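Local coordinates for N6 adenine specific DNA methylase (Encephalitozoon cuniculi, PDB 3Q87), which is the catalytic subunit of the Mtq2-Trm112 complex, which uses S-adenosylmethionine to methylate the translation termination factor eRF1, at residues 17-31 with 70-84. Sequence-based numbering, arbitrary orientation. Where two conformers were deposited one is given.
Sequences LEREGLEMKIVLDLG and LLCSINQESVDVVVF. With SAM (S-adenosylmethionine), chain D.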
# COMPACT_ATOMS: atom_id res chain seq x y z
N LEU B 17 12.10 -1.21 12.83
CA LEU B 17 12.07 -0.35 11.65
C LEU B 17 12.90 0.89 11.89
O LEU B 17 13.60 1.38 11.00
CB LEU B 17 10.63 0.05 11.30
CG LEU B 17 9.72 -1.07 10.78
CD1 LEU B 17 8.29 -0.62 10.73
CD2 LEU B 17 10.18 -1.56 9.41
N GLU B 18 12.82 1.40 13.10
CA GLU B 18 13.55 2.61 13.44
C GLU B 18 15.06 2.41 13.31
O GLU B 18 15.76 3.28 12.80
CB GLU B 18 13.18 3.06 14.86
CG GLU B 18 13.68 4.45 15.20
CD GLU B 18 13.16 5.49 14.24
OE1 GLU B 18 12.06 5.29 13.66
OE2 GLU B 18 13.85 6.52 14.05
N ARG B 19 15.54 1.25 13.74
CA ARG B 19 16.97 0.98 13.74
C ARG B 19 17.49 0.76 12.33
O ARG B 19 18.64 1.07 12.03
CB ARG B 19 17.31 -0.21 14.64
CG ARG B 19 16.80 -0.05 16.06
CD ARG B 19 17.32 -1.14 16.99
NE ARG B 19 16.26 -1.66 17.84
CZ ARG B 19 15.71 -2.87 17.71
NH1 ARG B 19 16.13 -3.70 16.75
NH2 ARG B 19 14.74 -3.25 18.53
N GLU B 20 16.62 0.22 11.47
CA GLU B 20 16.95 0.02 10.07
C GLU B 20 17.12 1.34 9.33
O GLU B 20 17.87 1.43 8.37
CB GLU B 20 15.85 -0.79 9.38
CG GLU B 20 15.78 -2.24 9.79
CD GLU B 20 16.93 -3.04 9.23
OE1 GLU B 20 16.70 -3.82 8.28
OE2 GLU B 20 18.07 -2.87 9.72
N GLY B 21 16.41 2.37 9.77
CA GLY B 21 16.47 3.66 9.11
C GLY B 21 15.97 3.68 7.66
O GLY B 21 16.60 4.30 6.80
N LEU B 22 14.85 3.01 7.40
CA LEU B 22 14.22 3.06 6.07
C LEU B 22 14.02 4.49 5.61
O LEU B 22 13.44 5.29 6.33
CB LEU B 22 12.87 2.34 6.08
CG LEU B 22 12.90 0.82 6.12
CD1 LEU B 22 11.48 0.28 5.96
CD2 LEU B 22 13.82 0.26 5.04
N GLU B 23 14.46 4.79 4.41
CA GLU B 23 14.43 6.16 3.92
C GLU B 23 14.32 6.21 2.40
O GLU B 23 14.94 5.40 1.72
CB GLU B 23 15.70 6.87 4.38
CG GLU B 23 15.96 8.20 3.72
CD GLU B 23 17.24 8.83 4.24
OE1 GLU B 23 18.21 8.08 4.47
OE2 GLU B 23 17.26 10.07 4.42
N MET B 24 13.54 7.16 1.88
CA MET B 24 13.42 7.35 0.44
C MET B 24 12.86 6.13 -0.28
O MET B 24 13.22 5.87 -1.42
CB MET B 24 14.78 7.69 -0.17
CG MET B 24 15.34 9.03 0.25
SD MET B 24 14.12 10.33 0.07
CE MET B 24 13.78 10.69 1.79
N LYS B 25 11.99 5.38 0.37
CA LYS B 25 11.37 4.24 -0.28
C LYS B 25 9.89 4.48 -0.55
O LYS B 25 9.30 5.42 -0.00
CB LYS B 25 11.55 2.98 0.55
CG LYS B 25 13.02 2.65 0.85
CD LYS B 25 13.78 2.35 -0.42
CE LYS B 25 15.24 2.03 -0.14
NZ LYS B 25 16.02 3.29 0.04
N ILE B 26 9.30 3.65 -1.40
CA ILE B 26 7.85 3.54 -1.45
C ILE B 26 7.49 2.32 -0.61
O ILE B 26 7.90 1.22 -0.92
CB ILE B 26 7.31 3.39 -2.89
CG1 ILE B 26 7.63 4.63 -3.72
CG2 ILE B 26 5.79 3.17 -2.88
CD1 ILE B 26 7.21 4.49 -5.21
N VAL B 27 6.77 2.54 0.48
CA VAL B 27 6.54 1.48 1.46
C VAL B 27 5.07 1.19 1.58
O VAL B 27 4.23 2.10 1.66
CB VAL B 27 7.05 1.88 2.87
CG1 VAL B 27 6.83 0.74 3.88
CG2 VAL B 27 8.51 2.26 2.81
N LEU B 28 4.74 -0.09 1.57
CA LEU B 28 3.37 -0.50 1.77
C LEU B 28 3.22 -0.93 3.22
O LEU B 28 3.86 -1.90 3.63
CB LEU B 28 3.04 -1.68 0.85
CG LEU B 28 1.57 -2.14 0.86
CD1 LEU B 28 0.69 -1.17 0.08
CD2 LEU B 28 1.45 -3.54 0.28
N ASP B 29 2.42 -0.18 3.98
CA ASP B 29 2.08 -0.57 5.35
C ASP B 29 0.82 -1.44 5.26
O ASP B 29 -0.30 -0.93 5.20
CB ASP B 29 1.80 0.67 6.22
CG ASP B 29 1.33 0.33 7.63
OD1 ASP B 29 1.42 -0.86 8.04
OD2 ASP B 29 0.87 1.25 8.35
N LEU B 30 1.03 -2.74 5.23
CA LEU B 30 -0.05 -3.70 5.04
C LEU B 30 -0.70 -4.02 6.38
O LEU B 30 0.00 -4.32 7.34
CB LEU B 30 0.55 -4.97 4.43
CG LEU B 30 -0.36 -6.11 3.98
CD1 LEU B 30 -1.32 -5.62 2.92
CD2 LEU B 30 0.48 -7.26 3.43
N GLY B 31 -2.03 -3.97 6.46
CA GLY B 31 -2.71 -4.12 7.74
C GLY B 31 -2.40 -2.91 8.62
O GLY B 31 -2.00 -3.03 9.78
N LEU B 70 -4.88 -8.24 1.37
CA LEU B 70 -3.46 -8.41 1.10
C LEU B 70 -3.03 -7.56 -0.11
O LEU B 70 -3.25 -6.35 -0.10
CB LEU B 70 -3.11 -9.88 0.90
CG LEU B 70 -3.33 -10.82 2.09
CD1 LEU B 70 -2.83 -12.22 1.75
CD2 LEU B 70 -2.65 -10.32 3.35
N LEU B 71 -2.48 -8.19 -1.15
CA LEU B 71 -1.78 -7.46 -2.21
C LEU B 71 -2.43 -7.52 -3.60
O LEU B 71 -1.89 -6.94 -4.54
CB LEU B 71 -0.33 -7.96 -2.31
CG LEU B 71 0.47 -8.03 -1.00
CD1 LEU B 71 1.72 -8.90 -1.17
CD2 LEU B 71 0.86 -6.66 -0.54
N CYS B 72 -3.57 -8.20 -3.71
CA CYS B 72 -4.21 -8.46 -5.01
C CYS B 72 -4.42 -7.21 -5.85
O CYS B 72 -4.33 -7.26 -7.08
CB CYS B 72 -5.57 -9.16 -4.81
SG CYS B 72 -5.58 -10.50 -3.60
N SER B 73 -4.73 -6.10 -5.19
CA SER B 73 -5.01 -4.86 -5.90
C SER B 73 -3.80 -3.92 -5.91
O SER B 73 -3.90 -2.75 -6.30
CB SER B 73 -6.20 -4.15 -5.25
OG SER B 73 -5.91 -3.86 -3.90
N ILE B 74 -2.66 -4.45 -5.49
CA ILE B 74 -1.43 -3.67 -5.45
C ILE B 74 -0.47 -4.13 -6.54
O ILE B 74 -0.20 -5.32 -6.69
CB ILE B 74 -0.71 -3.80 -4.06
CG1 ILE B 74 -1.64 -3.38 -2.93
CG2 ILE B 74 0.57 -2.96 -4.04
CD1 ILE B 74 -2.26 -1.96 -3.11
N ASN B 75 0.04 -3.17 -7.30
CA ASN B 75 1.14 -3.46 -8.23
C ASN B 75 2.46 -3.49 -7.47
O ASN B 75 3.01 -2.44 -7.13
CB ASN B 75 1.17 -2.38 -9.30
CG ASN B 75 2.25 -2.61 -10.34
OD1 ASN B 75 2.86 -3.68 -10.40
ND2 ASN B 75 2.48 -1.61 -11.18
N GLN B 76 2.97 -4.68 -7.19
CA GLN B 76 4.17 -4.83 -6.36
C GLN B 76 5.46 -4.37 -7.01
O GLN B 76 6.46 -4.10 -6.33
CB GLN B 76 4.30 -6.28 -5.88
CG GLN B 76 3.18 -6.67 -4.95
CD GLN B 76 3.41 -8.01 -4.31
OE1 GLN B 76 4.34 -8.19 -3.53
NE2 GLN B 76 2.57 -8.97 -4.65
N GLU B 77 5.46 -4.28 -8.33
CA GLU B 77 6.60 -3.72 -9.04
C GLU B 77 6.83 -2.27 -8.65
O GLU B 77 7.93 -1.74 -8.79
CB GLU B 77 6.39 -3.81 -10.56
CG GLU B 77 6.38 -5.23 -11.11
CD GLU B 77 6.34 -5.27 -12.64
OE1 GLU B 77 5.31 -5.69 -13.21
OE2 GLU B 77 7.34 -4.86 -13.28
N SER B 78 5.79 -1.62 -8.15
CA SER B 78 5.90 -0.21 -7.82
C SER B 78 6.28 0.03 -6.37
O SER B 78 6.51 1.16 -5.96
CB SER B 78 4.61 0.52 -8.19
OG SER B 78 4.43 0.49 -9.59
N VAL B 79 6.35 -1.04 -5.59
CA VAL B 79 6.63 -0.92 -4.16
C VAL B 79 8.02 -1.43 -3.83
O VAL B 79 8.43 -2.51 -4.28
CB VAL B 79 5.58 -1.71 -3.34
CG1 VAL B 79 5.94 -1.71 -1.83
CG2 VAL B 79 4.20 -1.14 -3.60
N ASP B 80 8.76 -0.65 -3.04
CA ASP B 80 10.08 -1.08 -2.56
C ASP B 80 10.03 -2.03 -1.36
O ASP B 80 10.74 -3.03 -1.31
CB ASP B 80 10.93 0.12 -2.16
CG ASP B 80 11.21 1.05 -3.31
OD1 ASP B 80 11.76 0.60 -4.35
OD2 ASP B 80 10.91 2.25 -3.15
N VAL B 81 9.22 -1.68 -0.36
CA VAL B 81 9.17 -2.42 0.89
C VAL B 81 7.73 -2.65 1.34
O VAL B 81 6.87 -1.76 1.20
CB VAL B 81 9.87 -1.62 2.03
CG1 VAL B 81 9.72 -2.32 3.39
CG2 VAL B 81 11.33 -1.38 1.68
N VAL B 82 7.49 -3.83 1.90
CA VAL B 82 6.23 -4.14 2.55
C VAL B 82 6.47 -4.39 4.05
O VAL B 82 7.37 -5.14 4.42
CB VAL B 82 5.59 -5.40 1.92
CG1 VAL B 82 4.38 -5.84 2.74
CG2 VAL B 82 5.19 -5.13 0.46
N VAL B 83 5.67 -3.75 4.90
CA VAL B 83 5.72 -3.97 6.33
C VAL B 83 4.36 -4.54 6.75
O VAL B 83 3.32 -4.00 6.37
CB VAL B 83 5.93 -2.64 7.09
CG1 VAL B 83 5.94 -2.90 8.60
CG2 VAL B 83 7.22 -1.96 6.63
N PHE B 84 4.37 -5.59 7.56
CA PHE B 84 3.14 -6.31 7.87
C PHE B 84 3.14 -6.88 9.29
O PHE B 84 3.86 -7.82 9.58
CB PHE B 84 2.95 -7.45 6.87
CG PHE B 84 1.59 -8.08 6.89
CD1 PHE B 84 0.50 -7.42 7.45
CD2 PHE B 84 1.38 -9.33 6.31
CE1 PHE B 84 -0.75 -8.00 7.44
CE2 PHE B 84 0.12 -9.90 6.29
CZ PHE B 84 -0.94 -9.25 6.85
N SAM D . -0.41 -2.35 11.86
CA SAM D . -1.23 -2.43 13.08
C SAM D . -0.30 -2.53 14.30
O SAM D . -0.67 -2.20 15.43
OXT SAM D . 0.86 -2.93 14.19
CB SAM D . -2.31 -3.55 13.06
CG SAM D . -1.94 -5.05 13.12
SD SAM D . -3.30 -6.27 13.35
CE SAM D . -2.49 -7.60 14.27
C5' SAM D . -3.45 -7.05 11.72
C4' SAM D . -4.15 -6.08 10.77
O4' SAM D . -4.32 -6.70 9.51
C3' SAM D . -5.53 -5.67 11.26
O3' SAM D . -5.64 -4.27 11.16
C2' SAM D . -6.49 -6.33 10.29
O2' SAM D . -7.66 -5.59 10.04
C1' SAM D . -5.63 -6.44 9.06
N9 SAM D . -5.99 -7.54 8.18
C8 SAM D . -6.54 -8.76 8.50
N7 SAM D . -6.69 -9.46 7.35
C5 SAM D . -6.22 -8.69 6.32
C6 SAM D . -6.11 -8.89 4.96
N6 SAM D . -6.51 -10.04 4.42
N1 SAM D . -5.58 -7.89 4.15
C2 SAM D . -5.15 -6.69 4.69
N3 SAM D . -5.26 -6.50 6.05
C4 SAM D . -5.79 -7.48 6.84
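L28 sits opposite V82 in the parallel pairing of strands 26-30 and 81-84: L28 N gives to V81 O (2.7 Å), V83 N to L28 O, and L30 N to V83 O. Where the two strands begin, three hydrogen bonds hold the I26 backbone. Its O accepts from both V81 N and D80 N, while its N donates almost straight (174°) to D80 OD2 at 2.8 Å, on the anti lone pair of the carboxylate. These are central strands of the Rossmann-like methyltransferase sheet. G31, just past the C-terminal end of strand 26-30, accepts through its O from the methionyl amine (SAM N, 2.7 Å), while L70, in the loop after strand 65-67, donates from its N to adenine N1 (2.9 Å). Apolar contacts fill both faces. On one, L17 from helix 8-20 meets V83 tip to tip (CD1 to CG1, 3.9 Å), and L22 does the same with V81; Y120 of strand 118-124 touches L17, L22 and V81. On the other, L30, with CG anti to its N (chi1 -174°), lays CD2 over one face of the F84 ring, 3.7 Å from the centroid, a CH-pi contact. The same methyl reaches L71 CD2 (4.0 Å), which presses tightly on L28 CD2. F110 packs edge-to-face with F84.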